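Local coordinates for protein arginyl-tRNA synthetase (Campylobacter jejuni, PDB 3FNR) that catalyses the ATP-dependent attachment of L-arginine to tRNA(Arg), releasing AMP and diphosphate, at residues P44-H49 with G291-M296; G52-D57 with A307-F312; I239-A244 with I270-V275; S276-G281 with E322-D327. The protein carries 1 engineered substitution. All coordinates share one frame; numbering follows the deposited sequence. Where two conformers were deposited one is given.

Contact 1 (P44-H49 with G291-M296); sequences PLHIGH and GNFILM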
loop_
_atom_site.group_PDB
_atom_site.type_symbol
_atom_site.label_atom_id
_atom_site.label_comp_id
_atom_site.label_asym_id
_atom_site.label_seq_id
_atom_site.Cartn_x
_atom_site.Cartn_y
_atom_site.Cartn_z
ATOM N N PRO A 44 -11.094 -7.763 -10.026
ATOM C CA PRO A 44 -10.902 -6.861 -8.889
ATOM C C PRO A 44 -9.825 -7.412 -7.957
ATOM O O PRO A 44 -9.542 -8.617 -7.982
ATOM C CB PRO A 44 -12.264 -6.875 -8.190
ATOM C CG PRO A 44 -12.879 -8.185 -8.578
ATOM C CD PRO A 44 -12.393 -8.458 -9.970
ATOM N N LEU A 45 -9.231 -6.532 -7.155
ATOM C CA LEU A 45 -8.168 -6.919 -6.228
ATOM C C LEU A 45 -8.650 -7.917 -5.181
ATOM O O LEU A 45 -9.714 -7.755 -4.587
ATOM C CB LEU A 45 -7.568 -5.686 -5.551
ATOM C CG LEU A 45 -6.851 -4.690 -6.463
ATOM C CD1 LEU A 45 -6.226 -3.574 -5.655
ATOM C CD2 LEU A 45 -5.796 -5.393 -7.293
ATOM N N HIS A 46 -7.872 -8.973 -4.992
ATOM C CA HIS A 46 -8.145 -9.926 -3.937
ATOM C C HIS A 46 -7.641 -9.340 -2.623
ATOM O O HIS A 46 -6.886 -8.361 -2.623
ATOM C CB HIS A 46 -7.476 -11.261 -4.243
ATOM C CG HIS A 46 -7.995 -11.928 -5.480
ATOM N ND1 HIS A 46 -7.244 -12.821 -6.216
ATOM C CD2 HIS A 46 -9.187 -11.826 -6.117
ATOM C CE1 HIS A 46 -7.954 -13.244 -7.247
ATOM N NE2 HIS A 46 -9.135 -12.655 -7.211
ATOM N N ILE A 47 -8.069 -9.927 -1.511
ATOM C CA ILE A 47 -7.686 -9.448 -0.186
ATOM C C ILE A 47 -6.188 -9.644 0.094
ATOM O O ILE A 47 -5.590 -8.851 0.812
ATOM C CB ILE A 47 -8.605 -10.042 0.938
ATOM C CG1 ILE A 47 -8.439 -9.290 2.266
ATOM C CG2 ILE A 47 -8.390 -11.540 1.116
ATOM C CD1 ILE A 47 -8.645 -7.778 2.178
ATOM N N GLY A 48 -5.580 -10.660 -0.525
ATOM C CA GLY A 48 -4.147 -10.923 -0.390
ATOM C C GLY A 48 -3.235 -9.839 -0.941
ATOM O O GLY A 48 -2.041 -9.816 -0.639
ATOM N N HIS A 49 -3.795 -8.941 -1.750
ATOM C CA HIS A 49 -3.070 -7.776 -2.256
ATOM C C HIS A 49 -3.069 -6.610 -1.266
ATOM O O HIS A 49 -2.311 -5.650 -1.437
ATOM C CB HIS A 49 -3.680 -7.293 -3.579
ATOM C CG HIS A 49 -3.421 -8.204 -4.740
ATOM N ND1 HIS A 49 -4.425 -8.899 -5.379
ATOM C CD2 HIS A 49 -2.271 -8.538 -5.372
ATOM C CE1 HIS A 49 -3.904 -9.622 -6.354
ATOM N NE2 HIS A 49 -2.599 -9.423 -6.369
ATOM N N GLY A 291 -18.260 -15.349 -6.092
ATOM C CA GLY A 291 -16.838 -15.502 -6.404
ATOM C C GLY A 291 -16.129 -16.503 -5.509
ATOM O O GLY A 291 -16.571 -16.769 -4.387
ATOM N N ASN A 292 -15.022 -17.052 -6.005
ATOM C CA ASN A 292 -14.233 -18.032 -5.253
ATOM C C ASN A 292 -13.077 -17.402 -4.453
ATOM O O ASN A 292 -12.309 -18.106 -3.789
ATOM C CB ASN A 292 -13.714 -19.131 -6.191
ATOM C CG ASN A 292 -13.681 -20.501 -5.528
ATOM O OD1 ASN A 292 -14.705 -21.000 -5.052
ATOM N ND2 ASN A 292 -12.505 -21.120 -5.506
ATOM N N PHE A 293 -12.972 -16.076 -4.520
ATOM C CA PHE A 293 -11.941 -15.320 -3.814
ATOM C C PHE A 293 -12.570 -14.210 -2.973
ATOM O O PHE A 293 -13.616 -13.671 -3.336
ATOM C CB PHE A 293 -10.964 -14.691 -4.811
ATOM C CG PHE A 293 -10.257 -15.685 -5.688
ATOM C CD1 PHE A 293 -9.135 -16.368 -5.227
ATOM C CD2 PHE A 293 -10.702 -15.924 -6.987
ATOM C CE1 PHE A 293 -8.471 -17.288 -6.040
ATOM C CE2 PHE A 293 -10.048 -16.840 -7.811
ATOM C CZ PHE A 293 -8.929 -17.524 -7.336
ATOM N N ILE A 294 -11.934 -13.868 -1.856
ATOM C CA ILE A 294 -12.365 -12.714 -1.069
ATOM C C ILE A 294 -11.757 -11.450 -1.680
ATOM O O ILE A 294 -10.553 -11.379 -1.927
ATOM C CB ILE A 294 -12.000 -12.846 0.434
ATOM C CG1 ILE A 294 -12.628 -14.106 1.035
ATOM C CG2 ILE A 294 -12.449 -11.610 1.219
ATOM C CD1 ILE A 294 -11.881 -14.659 2.244
ATOM N N LEU A 295 -12.611 -10.464 -1.922
ATOM C CA LEU A 295 -12.236 -9.236 -2.600
ATOM C C LEU A 295 -11.849 -8.168 -1.589
ATOM O O LEU A 295 -12.500 -8.029 -0.554
ATOM C CB LEU A 295 -13.425 -8.721 -3.422
ATOM C CG LEU A 295 -13.733 -9.163 -4.861
ATOM C CD1 LEU A 295 -13.844 -10.668 -5.033
ATOM C CD2 LEU A 295 -15.020 -8.480 -5.339
ATOM N N MET A 296 -10.800 -7.407 -1.902
ATOM C CA MET A 296 -10.390 -6.239 -1.115
ATOM C C MET A 296 -11.576 -5.288 -0.933
ATOM O O MET A 296 -11.806 -4.771 0.162
ATOM C CB MET A 296 -9.210 -5.532 -1.802
ATOM C CG MET A 296 -8.635 -4.333 -1.060
ATOM S SD MET A 296 -7.206 -3.624 -1.900
ATOM C CE MET A 296 -7.528 -1.904 -1.702
#
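His46 lays its imidazole against the phenyl ring of Phe293 in an offset stack, with centroids 4.3 Å apart and planes turned 18° from each other. Outward from the backbone, His46 CB lies near the carbonyl oxygen of Ile294; CG is placed beside the backbone N (chi1 -63°) and comes up to Phe293 CB. CD2 sits closer to that same methylene, with Phe293 CB over the imidazole face and 3.8 Å from its centroid in a CH-pi contact. At the tip, NE2 is 3.6 Å from Phe293 CG, CE1 packs against CG and CD2 of the phenyl, and ND1 passes nearer its CD1; each ring lies over the other's face, shifted toward the rim.

Behind the stack the two backbones form a single bridge, His46 with Leu295. Met296 N donates to Leu45 O at 2.9 Å, and Ile47 N donates to Ile294 O, also at 2.9 Å but more bent (146° at the hydrogen). Apolar groups fill in around these bonds. Pro44 CG meets Leu295 CD2, Leu45 CD1 rests 3.9 Å from Met296 SD, and Ile47 CG2 lies beside Ile294 CB. Helix 136-157 packs against Pro44 and Leu45, and Asn154 accepts a bond from Leu45 N.

Leu295 takes the N-cap position of helix 296-303. Residues 44-49 close the HIGH signature, and 291-296 follow the KMSK sequence, partly disordered here; holding the chain that leaves KMSK against HIGH is characteristic of the ATP site of class I aminoacyl-tRNA synthetases.

Contact 2 (G52-D57 with A307-F312); sequences GAVFGD and ALRYIF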
loop_
_atom_site.group_PDB
_atom_site.type_symbol
_atom_site.label_atom_id
_atom_site.label_comp_id
_atom_site.label_asym_id
_atom_site.label_seq_id
_atom_site.Cartn_x
_atom_site.Cartn_y
_atom_site.Cartn_z
ATOM N N GLY A 52 0.309 -5.570 0.965
ATOM C CA GLY A 52 1.278 -4.937 0.058
ATOM C C GLY A 52 0.840 -3.536 -0.337
ATOM O O GLY A 52 1.613 -2.578 -0.226
ATOM N N ALA A 53 -0.417 -3.414 -0.753
ATOM C CA ALA A 53 -0.976 -2.109 -1.147
ATOM C C ALA A 53 -0.934 -1.077 0.001
ATOM O O ALA A 53 -0.461 0.050 -0.185
ATOM C CB ALA A 53 -2.383 -2.283 -1.642
ATOM N N VAL A 54 -1.408 -1.478 1.179
ATOM C CA VAL A 54 -1.495 -0.577 2.341
ATOM C C VAL A 54 -0.094 -0.196 2.815
ATOM O O VAL A 54 0.185 0.982 3.058
ATOM C CB VAL A 54 -2.347 -1.202 3.481
ATOM C CG1 VAL A 54 -2.165 -0.449 4.827
ATOM C CG2 VAL A 54 -3.813 -1.223 3.078
ATOM N N PHE A 55 0.791 -1.191 2.906
ATOM C CA PHE A 55 2.190 -0.948 3.263
ATOM C C PHE A 55 2.868 0.028 2.293
ATOM O O PHE A 55 3.526 0.979 2.725
ATOM C CB PHE A 55 2.978 -2.266 3.353
ATOM C CG PHE A 55 4.359 -2.121 3.955
ATOM C CD1 PHE A 55 4.561 -2.333 5.320
ATOM C CD2 PHE A 55 5.462 -1.799 3.155
ATOM C CE1 PHE A 55 5.842 -2.210 5.880
ATOM C CE2 PHE A 55 6.748 -1.667 3.713
ATOM C CZ PHE A 55 6.931 -1.873 5.072
ATOM N N GLY A 56 2.700 -0.194 0.991
ATOM C CA GLY A 56 3.389 0.632 -0.013
ATOM C C GLY A 56 2.926 2.073 -0.054
ATOM O O GLY A 56 3.730 2.994 -0.264
ATOM N N ASP A 57 1.632 2.279 0.148
ATOM C CA ASP A 57 1.098 3.638 0.101
ATOM C C ASP A 57 1.522 4.402 1.344
ATOM O O ASP A 57 1.872 5.580 1.263
ATOM C CB ASP A 57 -0.423 3.649 -0.032
ATOM C CG ASP A 57 -0.962 5.049 -0.237
ATOM O OD1 ASP A 57 -1.742 5.521 0.614
ATOM O OD2 ASP A 57 -0.560 5.696 -1.230
ATOM N N ALA A 307 -10.137 1.355 8.949
ATOM C CA ALA A 307 -9.886 0.076 9.588
ATOM C C ALA A 307 -8.913 -0.756 8.772
ATOM O O ALA A 307 -7.989 -1.329 9.336
ATOM C CB ALA A 307 -11.185 -0.674 9.804
ATOM N N LEU A 308 -9.103 -0.794 7.450
ATOM C CA LEU A 308 -8.182 -1.505 6.546
ATOM C C LEU A 308 -6.777 -0.933 6.649
ATOM O O LEU A 308 -5.799 -1.676 6.796
ATOM C CB LEU A 308 -8.652 -1.435 5.085
ATOM C CG LEU A 308 -7.892 -2.383 4.145
ATOM C CD1 LEU A 308 -8.677 -3.648 3.894
ATOM C CD2 LEU A 308 -7.574 -1.708 2.831
ATOM N N ARG A 309 -6.691 0.394 6.600
ATOM C CA ARG A 309 -5.424 1.086 6.665
ATOM C C ARG A 309 -4.728 0.868 8.010
ATOM O O ARG A 309 -3.506 0.929 8.088
ATOM C CB ARG A 309 -5.610 2.583 6.393
ATOM C CG ARG A 309 -6.057 2.961 4.962
ATOM C CD ARG A 309 -5.122 2.438 3.878
ATOM N NE ARG A 309 -3.774 3.003 3.968
ATOM C CZ ARG A 309 -3.263 3.902 3.131
ATOM N NH1 ARG A 309 -3.984 4.367 2.120
ATOM N NH2 ARG A 309 -2.020 4.345 3.313
ATOM N N TYR A 310 -5.502 0.615 9.063
ATOM C CA TYR A 310 -4.926 0.381 10.381
ATOM C C TYR A 310 -4.457 -1.059 10.521
ATOM O O TYR A 310 -3.287 -1.310 10.823
ATOM C CB TYR A 310 -5.902 0.721 11.513
ATOM C CG TYR A 310 -5.211 0.697 12.871
ATOM C CD1 TYR A 310 -5.036 -0.503 13.583
ATOM C CD2 TYR A 310 -4.687 1.866 13.418
ATOM C CE1 TYR A 310 -4.362 -0.527 14.813
ATOM C CE2 TYR A 310 -4.021 1.856 14.640
ATOM C CZ TYR A 310 -3.859 0.663 15.327
ATOM O OH TYR A 310 -3.203 0.677 16.535
ATOM N N ILE A 311 -5.390 -1.987 10.333
ATOM C CA ILE A 311 -5.178 -3.404 10.552
ATOM C C ILE A 311 -3.999 -3.899 9.733
ATOM O O ILE A 311 -3.120 -4.572 10.263
ATOM C CB ILE A 311 -6.449 -4.209 10.181
ATOM C CG1 ILE A 311 -7.568 -3.921 11.179
ATOM C CG2 ILE A 311 -6.170 -5.701 10.147
ATOM C CD1 ILE A 311 -8.958 -4.275 10.661
ATOM N N PHE A 312 -3.956 -3.514 8.456
ATOM C CA PHE A 312 -2.946 -4.040 7.539
ATOM C C PHE A 312 -1.549 -3.438 7.708
ATOM O O PHE A 312 -0.590 -3.890 7.084
ATOM C CB PHE A 312 -3.448 -3.990 6.089
ATOM C CG PHE A 312 -4.427 -5.088 5.764
ATOM C CD1 PHE A 312 -3.987 -6.287 5.220
ATOM C CD2 PHE A 312 -5.779 -4.946 6.051
ATOM C CE1 PHE A 312 -4.878 -7.315 4.935
ATOM C CE2 PHE A 312 -6.676 -5.977 5.778
ATOM C CZ PHE A 312 -6.221 -7.160 5.215
#
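Val54 pushes both of its methyls into helix 305-311, and this is the close-packed part of the contact. CG2 meets Leu308 CD2 at 3.8 Å. CG1, anti to the backbone N (chi1 166°), lies 3.8 Å from Arg309 O and also touches Arg309 NE and Phe312 CB. The side chains of Val54 and Arg309 run past each other in opposite directions, and the arginine chain, bent at chi2 and chi3, ends at Asp57.

There Arg309 grips a single oxygen end-on: Asp57 OD1 is 2.9 Å from NH1 and 3.0 Å from NH2. Both donors come from the anti side of the carboxylate, whose plane stands 72° from the guanidinium. OD1 also pairs with Arg61, while NH1 bonds to Ala158 O and NH2 to Thr58 OG1, partners that probably help to balance the buried charges.

The looser part is at the other end, where Phe312 offers just its CB to Val54 and turns its ring away toward Ala50 and Arg51. No touching residue here faces solvent; the axes of 52-57 and 307-311 cross at -83°, 9.6 Å apart at their closest.

Joining the helix that follows HIGH to one that follows the KMSK region, the contact is consistent with the junction of the Rossmann core and the stem-contact fold of class I synthetases.

Contact 3 (I239-A244 with I270-V275); sequences INIWGA and ILAQMV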
loop_
_atom_site.group_PDB
_atom_site.type_symbol
_atom_site.label_atom_id
_atom_site.label_comp_id
_atom_site.label_asym_id
_atom_site.label_seq_id
_atom_site.Cartn_x
_atom_site.Cartn_y
_atom_site.Cartn_z
ATOM N N ILE A 239 12.612 -0.314 -4.920
ATOM C CA ILE A 239 11.958 -1.158 -3.919
ATOM C C ILE A 239 10.824 -1.962 -4.557
ATOM O O ILE A 239 10.000 -1.404 -5.284
ATOM C CB ILE A 239 11.377 -0.304 -2.766
ATOM C CG1 ILE A 239 12.424 0.701 -2.255
ATOM C CG2 ILE A 239 10.828 -1.200 -1.656
ATOM C CD1 ILE A 239 11.882 1.682 -1.206
ATOM N N ASN A 240 10.810 -3.270 -4.302
ATOM C CA ASN A 240 9.675 -4.118 -4.630
ATOM C C ASN A 240 8.982 -4.588 -3.361
ATOM O O ASN A 240 9.629 -4.821 -2.345
ATOM C CB ASN A 240 10.127 -5.363 -5.388
ATOM C CG ASN A 240 10.705 -5.058 -6.754
ATOM O OD1 ASN A 240 10.600 -3.936 -7.274
ATOM N ND2 ASN A 240 11.336 -6.072 -7.345
ATOM N N ILE A 241 7.666 -4.739 -3.428
ATOM C CA ILE A 241 6.936 -5.443 -2.385
ATOM C C ILE A 241 6.353 -6.718 -2.987
ATOM O O ILE A 241 5.476 -6.665 -3.856
ATOM C CB ILE A 241 5.840 -4.570 -1.737
ATOM C CG1 ILE A 241 6.456 -3.312 -1.107
ATOM C CG2 ILE A 241 5.081 -5.364 -0.683
ATOM C CD1 ILE A 241 5.447 -2.274 -0.732
ATOM N N TRP A 242 6.861 -7.858 -2.540
ATOM C CA TRP A 242 6.409 -9.150 -3.048
ATOM C C TRP A 242 5.720 -9.937 -1.940
ATOM O O TRP A 242 5.951 -9.682 -0.756
ATOM C CB TRP A 242 7.591 -9.975 -3.579
ATOM C CG TRP A 242 8.263 -9.449 -4.834
ATOM C CD1 TRP A 242 7.838 -8.423 -5.639
ATOM C CD2 TRP A 242 9.458 -9.968 -5.444
ATOM N NE1 TRP A 242 8.711 -8.251 -6.684
ATOM C CE2 TRP A 242 9.708 -9.189 -6.598
ATOM C CE3 TRP A 242 10.346 -11.010 -5.122
ATOM C CZ2 TRP A 242 10.813 -9.418 -7.436
ATOM C CZ3 TRP A 242 11.451 -11.235 -5.953
ATOM C CH2 TRP A 242 11.670 -10.439 -7.099
ATOM N N GLY A 243 4.891 -10.902 -2.330
ATOM C CA GLY A 243 4.303 -11.837 -1.377
ATOM C C GLY A 243 5.402 -12.723 -0.839
ATOM O O GLY A 243 6.327 -13.076 -1.579
ATOM N N ALA A 244 5.297 -13.087 0.441
ATOM C CA ALA A 244 6.334 -13.856 1.141
ATOM C C ALA A 244 6.640 -15.218 0.522
ATOM O O ALA A 244 7.749 -15.728 0.670
ATOM C CB ALA A 244 5.975 -14.017 2.609
ATOM N N ILE A 270 10.993 -6.115 -0.305
ATOM C CA ILE A 270 10.205 -6.203 0.931
ATOM C C ILE A 270 9.163 -7.307 0.794
ATOM O O ILE A 270 8.410 -7.332 -0.171
ATOM C CB ILE A 270 9.520 -4.867 1.250
ATOM C CG1 ILE A 270 10.567 -3.812 1.613
ATOM C CG2 ILE A 270 8.472 -5.025 2.367
ATOM C CD1 ILE A 270 10.010 -2.423 1.712
ATOM N N LEU A 271 9.121 -8.225 1.753
ATOM C CA LEU A 271 8.170 -9.337 1.692
ATOM C C LEU A 271 6.940 -9.133 2.573
ATOM O O LEU A 271 7.052 -8.918 3.783
ATOM C CB LEU A 271 8.855 -10.662 2.027
ATOM C CG LEU A 271 9.933 -11.211 1.086
ATOM C CD1 LEU A 271 10.505 -12.485 1.678
ATOM C CD2 LEU A 271 9.407 -11.486 -0.327
ATOM N N ALA A 272 5.770 -9.188 1.949
ATOM C CA ALA A 272 4.503 -9.027 2.646
ATOM C C ALA A 272 3.945 -10.392 3.030
ATOM O O ALA A 272 3.638 -11.217 2.163
ATOM C CB ALA A 272 3.508 -8.264 1.776
ATOM N N GLN A 273 3.812 -10.631 4.330
ATOM C CA GLN A 273 3.318 -11.920 4.802
ATOM C C GLN A 273 1.804 -12.078 4.751
ATOM O O GLN A 273 1.077 -11.096 4.613
ATOM C CB GLN A 273 3.852 -12.250 6.196
ATOM C CG GLN A 273 4.974 -13.271 6.173
ATOM C CD GLN A 273 4.498 -14.726 6.122
ATOM O OE1 GLN A 273 3.493 -15.062 5.485
ATOM N NE2 GLN A 273 5.242 -15.600 6.791
ATOM N N MET A 274 1.366 -13.332 4.853
ATOM C CA MET A 274 -0.053 -13.677 4.803
ATOM C C MET A 274 -0.843 -13.048 5.954
ATOM O O MET A 274 -0.334 -12.861 7.063
ATOM C CB MET A 274 -0.230 -15.198 4.809
ATOM C CG MET A 274 -1.459 -15.698 4.057
ATOM S SD MET A 274 -1.181 -15.877 2.282
ATOM C CE MET A 274 -2.726 -16.632 1.772
ATOM N N VAL A 275 -2.090 -12.690 5.660
ATOM C CA VAL A 275 -3.004 -12.144 6.664
ATOM C C VAL A 275 -4.182 -13.110 6.877
ATOM O O VAL A 275 -4.757 -13.620 5.911
ATOM C CB VAL A 275 -3.512 -10.736 6.263
ATOM C CG1 VAL A 275 -4.532 -10.217 7.251
ATOM C CG2 VAL A 275 -2.352 -9.759 6.159
#
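Ile270 opens the pairing with Ile241, the first of three parallel bridges. Its N donates to Asn240 O at 2.8 Å and its O accepts from Trp242 N, so both of its polar backbone atoms are spent on the neighbouring strand. The side chain lies alongside Ile241, pointing the same way, and CD1 reaches Ile239 CG2 at 3.7 Å.

Leu271 turns to the other face, shared with Trp242. CG is anti to the carbonyl carbon (chi1 -66°), and CD2 packs 4.0 Å from Trp242 CB and close to Gly243 O.

Ala272 returns to the face of Ile270. Its N gives the straightest bond of the ladder, to Trp242 O (173° at the hydrogen), and its CB meets Ile241 CG2. The carbonyl is approached differently: Ala244 N lies 3.0 Å from Ala272 O but well above the carbonyl plane, where the first strand leaves the ladder.

Gln273 touches Ala244 CB with CG, and its OE1 folds back to accept from Met274 N at 2.8 Å.

The two strands belong to a beta-alpha-beta unit connected through helix 250-258. Strand 31-35 pairs with the far edge of 237-243, and Phe55 of helix 50-65 packs on Ile241 and Ile270.

Contact 4 (S276-G281 with E322-D327); sequences SLLKDG and EFDISD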
loop_
_atom_site.group_PDB
_atom_site.type_symbol
_atom_site.label_atom_id
_atom_site.label_comp_id
_atom_site.label_asym_id
_atom_site.label_seq_id
_atom_site.Cartn_x
_atom_site.Cartn_y
_atom_site.Cartn_z
ATOM N N SER A 276 -4.520 -13.376 8.138
ATOM C CA SER A 276 -5.730 -14.124 8.470
ATOM C C SER A 276 -6.812 -13.183 8.966
ATOM O O SER A 276 -6.633 -12.501 9.980
ATOM C CB SER A 276 -5.448 -15.178 9.538
ATOM O OG SER A 276 -4.607 -16.197 9.038
ATOM N N LEU A 277 -7.934 -13.142 8.256
ATOM C CA LEU A 277 -9.080 -12.364 8.708
ATOM C C LEU A 277 -10.092 -13.255 9.398
ATOM O O LEU A 277 -10.424 -14.333 8.901
ATOM C CB LEU A 277 -9.742 -11.623 7.549
ATOM C CG LEU A 277 -9.123 -10.307 7.091
ATOM C CD1 LEU A 277 -9.751 -9.893 5.776
ATOM C CD2 LEU A 277 -9.277 -9.205 8.142
ATOM N N LEU A 278 -10.574 -12.797 10.547
ATOM C CA LEU A 278 -11.570 -13.530 11.323
ATOM C C LEU A 278 -12.815 -12.691 11.541
ATOM O O LEU A 278 -12.737 -11.463 11.597
ATOM C CB LEU A 278 -11.015 -13.938 12.693
ATOM C CG LEU A 278 -9.780 -14.832 12.803
ATOM C CD1 LEU A 278 -9.335 -14.900 14.246
ATOM C CD2 LEU A 278 -10.060 -16.220 12.282
ATOM N N LYS A 279 -13.954 -13.370 11.653
ATOM C CA LYS A 279 -15.191 -12.772 12.148
ATOM C C LYS A 279 -15.842 -13.744 13.131
ATOM O O LYS A 279 -16.142 -14.891 12.773
ATOM C CB LYS A 279 -16.152 -12.435 11.006
ATOM C CG LYS A 279 -17.333 -11.571 11.442
ATOM C CD LYS A 279 -18.638 -12.040 10.809
ATOM C CE LYS A 279 -18.962 -11.305 9.516
ATOM N NZ LYS A 279 -19.629 -10.002 9.780
ATOM N N ASP A 280 -16.036 -13.267 14.365
ATOM C CA ASP A 280 -16.607 -14.034 15.491
ATOM C C ASP A 280 -15.806 -15.291 15.868
ATOM O O ASP A 280 -16.371 -16.291 16.322
ATOM C CB ASP A 280 -18.099 -14.362 15.263
ATOM C CG ASP A 280 -18.968 -13.113 15.125
ATOM O OD1 ASP A 280 -19.838 -13.085 14.222
ATOM O OD2 ASP A 280 -18.787 -12.162 15.916
ATOM N N GLY A 281 -14.488 -15.226 15.678
ATOM C CA GLY A 281 -13.586 -16.334 16.001
ATOM C C GLY A 281 -13.365 -17.326 14.872
ATOM O O GLY A 281 -12.486 -18.187 14.956
ATOM N N GLU A 322 -3.008 -11.732 12.270
ATOM C CA GLU A 322 -4.343 -12.273 12.475
ATOM C C GLU A 322 -5.198 -11.208 13.140
ATOM O O GLU A 322 -4.788 -10.605 14.136
ATOM C CB GLU A 322 -4.289 -13.528 13.344
ATOM C CG GLU A 322 -5.628 -14.251 13.495
ATOM C CD GLU A 322 -5.650 -15.210 14.676
ATOM O OE1 GLU A 322 -5.503 -14.748 15.832
ATOM O OE2 GLU A 322 -5.824 -16.426 14.446
ATOM N N PHE A 323 -6.377 -10.962 12.582
ATOM C CA PHE A 323 -7.269 -9.966 13.156
ATOM C C PHE A 323 -8.724 -10.380 13.070
ATOM O O PHE A 323 -9.172 -10.872 12.040
ATOM C CB PHE A 323 -7.072 -8.602 12.490
ATOM C CG PHE A 323 -7.546 -7.454 13.329
ATOM C CD1 PHE A 323 -6.686 -6.849 14.244
ATOM C CD2 PHE A 323 -8.850 -6.979 13.215
ATOM C CE1 PHE A 323 -7.122 -5.784 15.035
ATOM C CE2 PHE A 323 -9.295 -5.919 13.999
ATOM C CZ PHE A 323 -8.429 -5.320 14.912
ATOM N N ASP A 324 -9.447 -10.182 14.170
ATOM C CA ASP A 324 -10.887 -10.408 14.208
ATOM C C ASP A 324 -11.611 -9.081 14.017
ATOM O O ASP A 324 -11.474 -8.165 14.830
ATOM C CB ASP A 324 -11.313 -11.067 15.526
ATOM C CG ASP A 324 -12.660 -11.790 15.420
ATOM O OD1 ASP A 324 -13.575 -11.296 14.724
ATOM O OD2 ASP A 324 -12.807 -12.861 16.049
ATOM N N ILE A 325 -12.400 -9.006 12.947
ATOM C CA ILE A 325 -13.108 -7.781 12.567
ATOM C C ILE A 325 -14.291 -7.409 13.472
ATOM O O ILE A 325 -14.855 -6.317 13.342
ATOM C CB ILE A 325 -13.569 -7.822 11.083
ATOM C CG1 ILE A 325 -14.670 -8.869 10.873
ATOM C CG2 ILE A 325 -12.365 -8.040 10.152
ATOM C CD1 ILE A 325 -15.468 -8.677 9.602
ATOM N N SER A 326 -14.657 -8.320 14.375
ATOM C CA SER A 326 -15.722 -8.086 15.346
ATOM C C SER A 326 -15.279 -7.097 16.425
ATOM O O SER A 326 -16.110 -6.522 17.135
ATOM C CB SER A 326 -16.154 -9.407 15.989
ATOM O OG SER A 326 -15.076 -10.012 16.684
ATOM N N ASP A 327 -13.963 -6.904 16.536
ATOM C CA ASP A 327 -13.362 -5.957 17.476
ATOM C C ASP A 327 -13.701 -4.505 17.130
ATOM O O ASP A 327 -13.664 -3.628 17.996
ATOM C CB ASP A 327 -11.838 -6.135 17.511
ATOM C CG ASP A 327 -11.407 -7.527 17.973
ATOM O OD1 ASP A 327 -10.186 -7.731 18.154
ATOM O OD2 ASP A 327 -12.272 -8.418 18.150
#
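Leu278 and Asp324 form the last of three parallel bridges, after Ser276 with Glu322 and Leu277 with Phe323. Backbone bonds come first: Phe323 N donates to Ser276 O at 3.0 Å, Leu278 N to Phe323 O at 2.8 Å, and Ile325 N to Leu278 O nearly straight (171° at the hydrogen).

The polar side-chain work falls to Asp324. Its chi1 of -158° sets CG anti to the backbone N, and from there OD1 and OD2 meet the turn after the first strand. OD2 takes Gly281 N at 2.9 Å on the syn side, while OD1 receives a weak bond from Asp280 N. OD1 also accepts from Ser326 N at 3.2 Å, closing an Asx turn as the chain enters its 3-10 segment. One carboxylate thus ties together two changes of chain direction.

Van der Waals contacts fall in two places. On the Leu278 face, Leu278 CD1 rests 3.7 Å from Glu322 CD. Beyond the strand, Ile325 touches two side chains: its CG2 meets Leu277 CD2, the two side chains crossing at about a right angle, and its CG1 lies 3.8 Å from Lys279 CG. The lysine's NZ pairs with Glu302.

Strand 321-324 runs parallel to 267-279 near the protein surface, while helix 296-303 covers Leu277 and Ile325 through Val299, Glu302 and Ile303.

Contact 2 is wholly buried, near the centre of the chain, and is pinned across the two helices by a salt bridge; contacts 1 and 3 are partly buried, and contact 4 lies at the surface. Contacts 3 and 4 share strand 267-279 and a parallel ladder, but contact 3 adds mostly apolar side chains where contact 4 adds a carboxylate gripping backbone N-H groups. Contact 1 instead joins two loops with a ring stack and a single bridge. Contact 2 touches all the others: Phe312 meets Ile47 of contact 1 and Val275 of contact 3, and Ile311 packs on Phe323 of contact 4. Ile47 also reaches Leu277, linking contacts 1 and 4.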